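Local coordinates for CrmK (PDB 5I1V), which is a flavoenzyme oxidase with covalently bound FAD that takes part in shunt product recycling during caerulomycin biosynthesis, at residues A[151-156]-A[171-176]. Residues are numbered along the deposited sequence; the frame is centred on the assembly and turned at random.
Sequences YLHAVE and ATREED
Val-155 and Ala-171 form the tight end of this antiparallel pairing, a hydrogen-bonded pair closed by two backbone bonds: Ala-171 N to Val-155 O at 2.8 Å, nearly straight, and Val-155 N to Ala-171 O at 2.9 Å. On the face these two residues share, Val-155 CG1 lies 4.2 Å from Ala-171 CB, its chi1 of 66° setting it between the backbone N and the carbonyl carbon. Ala-154 and Thr-172, the adjoining non-hydrogen-bonded pair, meet methyl to methyl on the opposite face, CB to CG2 at 3.9 Å. Thr-172 OG1 is hydrogen-bonded to Asp-177 OD2, with Glu-174 OE1 2.9 Å from it. Beyond this pair the second strand ends, and a longer bond, Arg-173 N to His-153 O at 3.1 Å, closes the ladder; the partly exposed Arg-173 side chain, bent at chi3 (-45°), lies along the backbone of 151-153. Its CD sits 3.6 Å from Leu-152 O, a carbonyl that accepts a hydrogen bond from Trp-183 NE1. An alanine in place of Arg-173 would probably open a gap beside Leu-152 O and the His-153 backbone. Glu-174 to Asp-176 form the exposed side. The contact closes the base of the hairpin of strands 152-160 and 166-172, with 166-172 outermost in the five-stranded sheet; helix 180-185 packs on Ala-171 and Arg-173, while strand 196-202 flanks 152-160, with a classic beta bulge where His-153 and Ala-154 both face Trp-201.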
loop_
_atom_site.group_PDB
_atom_site.type_symbol
_atom_site.label_atom_id
_atom_site.label_comp_id
_atom_site.label_asym_id
_atom_site.label_seq_id
_atom_site.Cartn_x
_atom_site.Cartn_y
_atom_site.Cartn_z
ATOM N N TYR A 151 21.747 -12.552 -4.614
ATOM C CA TYR A 151 22.372 -11.286 -4.309
ATOM C C TYR A 151 22.718 -11.141 -2.848
ATOM O O TYR A 151 22.967 -9.995 -2.393
ATOM C CB TYR A 151 21.390 -10.162 -4.713
ATOM C CG TYR A 151 21.109 -10.271 -6.171
ATOM C CD1 TYR A 151 20.055 -11.076 -6.643
ATOM C CD2 TYR A 151 21.946 -9.679 -7.087
ATOM C CE1 TYR A 151 19.841 -11.220 -8.008
ATOM C CE2 TYR A 151 21.755 -9.835 -8.446
ATOM C CZ TYR A 151 20.718 -10.599 -8.904
ATOM O OH TYR A 151 20.547 -10.723 -10.288
ATOM N N LEU A 152 22.625 -12.230 -2.071
ATOM C CA LEU A 152 22.869 -12.137 -0.643
ATOM C C LEU A 152 24.393 -12.111 -0.369
ATOM O O LEU A 152 25.096 -13.113 -0.451
ATOM C CB LEU A 152 22.232 -13.240 0.154
ATOM C CG LEU A 152 22.312 -13.134 1.698
ATOM C CD1 LEU A 152 21.603 -11.897 2.197
ATOM C CD2 LEU A 152 21.656 -14.347 2.328
ATOM N N HIS A 153 24.870 -10.942 -0.075
ATOM C CA HIS A 153 26.326 -10.734 0.170
ATOM C C HIS A 153 26.693 -11.154 1.588
ATOM O O HIS A 153 27.725 -11.785 1.797
ATOM C CB HIS A 153 26.633 -9.280 -0.145
ATOM C CG HIS A 153 28.021 -8.844 0.209
ATOM N ND1 HIS A 153 29.117 -9.118 -0.589
ATOM C CD2 HIS A 153 28.482 -8.110 1.244
ATOM C CE1 HIS A 153 30.195 -8.546 -0.066
ATOM N NE2 HIS A 153 29.843 -7.959 1.066
ATOM N N ALA A 154 25.855 -10.783 2.565
ATOM C CA ALA A 154 26.105 -11.053 3.966
ATOM C C ALA A 154 24.794 -10.927 4.750
ATOM O O ALA A 154 23.846 -10.282 4.296
ATOM C CB ALA A 154 27.107 -10.059 4.551
ATOM N N VAL A 155 24.776 -11.502 5.955
ATOM C CA VAL A 155 23.630 -11.448 6.883
ATOM C C VAL A 155 24.127 -11.342 8.310
ATOM O O VAL A 155 25.107 -11.987 8.643
ATOM C CB VAL A 155 22.730 -12.701 6.626
ATOM C CG1 VAL A 155 23.414 -14.031 6.977
ATOM C CG2 VAL A 155 21.401 -12.547 7.310
ATOM N N GLU A 156 23.479 -10.525 9.136
ATOM C CA GLU A 156 23.763 -10.349 10.526
ATOM C C GLU A 156 22.682 -11.059 11.290
ATOM O O GLU A 156 21.500 -10.831 11.055
ATOM C CB GLU A 156 23.800 -8.863 10.895
ATOM C CG GLU A 156 24.163 -8.630 12.325
ATOM C CD GLU A 156 24.105 -7.156 12.697
ATOM O OE1 GLU A 156 23.004 -6.616 12.941
ATOM O OE2 GLU A 156 25.186 -6.542 12.753
ATOM N N ALA A 171 27.636 -13.202 8.799
ATOM C CA ALA A 171 28.068 -14.316 7.979
ATOM C C ALA A 171 28.039 -13.858 6.512
ATOM O O ALA A 171 27.048 -13.292 6.052
ATOM C CB ALA A 171 27.143 -15.497 8.172
ATOM N N THR A 172 29.094 -14.155 5.763
ATOM C CA THR A 172 29.205 -13.675 4.372
ATOM C C THR A 172 29.384 -14.838 3.394
ATOM O O THR A 172 29.644 -15.972 3.777
ATOM C CB THR A 172 30.386 -12.682 4.194
ATOM O OG1 THR A 172 31.578 -13.422 4.024
ATOM C CG2 THR A 172 30.576 -11.707 5.360
ATOM N N ARG A 173 29.197 -14.537 2.115
ATOM C CA ARG A 173 29.327 -15.516 1.028
ATOM C C ARG A 173 30.765 -15.867 0.624
ATOM O O ARG A 173 30.954 -16.810 -0.139
ATOM C CB ARG A 173 28.586 -15.028 -0.218
ATOM C CG ARG A 173 29.162 -13.774 -0.839
ATOM C CD ARG A 173 28.304 -13.289 -1.992
ATOM N NE ARG A 173 27.945 -14.405 -2.818
ATOM C CZ ARG A 173 26.842 -14.495 -3.552
ATOM N NH1 ARG A 173 25.915 -13.511 -3.599
ATOM N NH2 ARG A 173 26.684 -15.603 -4.270
ATOM N N GLU A 174 31.754 -15.153 1.156
ATOM C CA GLU A 174 33.169 -15.354 0.757
ATOM C C GLU A 174 33.642 -16.736 1.064
ATOM O O GLU A 174 33.411 -17.241 2.160
ATOM C CB GLU A 174 34.071 -14.362 1.451
ATOM C CG GLU A 174 33.849 -12.922 1.030
ATOM C CD GLU A 174 34.246 -11.936 2.124
ATOM O OE1 GLU A 174 34.131 -12.266 3.336
ATOM O OE2 GLU A 174 34.646 -10.800 1.779
ATOM N N GLU A 175 34.338 -17.359 0.112
ATOM C CA GLU A 175 34.664 -18.795 0.244
ATOM C C GLU A 175 35.403 -19.097 1.521
ATOM O O GLU A 175 35.271 -20.180 2.049
ATOM C CB GLU A 175 35.501 -19.372 -0.932
ATOM C CG GLU A 175 35.112 -18.963 -2.349
ATOM C CD GLU A 175 35.536 -19.994 -3.419
ATOM O OE1 GLU A 175 36.538 -20.748 -3.230
ATOM O OE2 GLU A 175 34.837 -20.060 -4.453
ATOM N N ASP A 176 36.210 -18.174 2.012
ATOM C CA ASP A 176 36.978 -18.447 3.223
ATOM C C ASP A 176 36.275 -18.026 4.551
ATOM O O ASP A 176 36.837 -18.191 5.613
ATOM C CB ASP A 176 38.361 -17.777 3.128
ATOM C CG ASP A 176 38.278 -16.248 2.959
ATOM O OD1 ASP A 176 37.171 -15.714 2.673
ATOM O OD2 ASP A 176 39.331 -15.585 3.106
#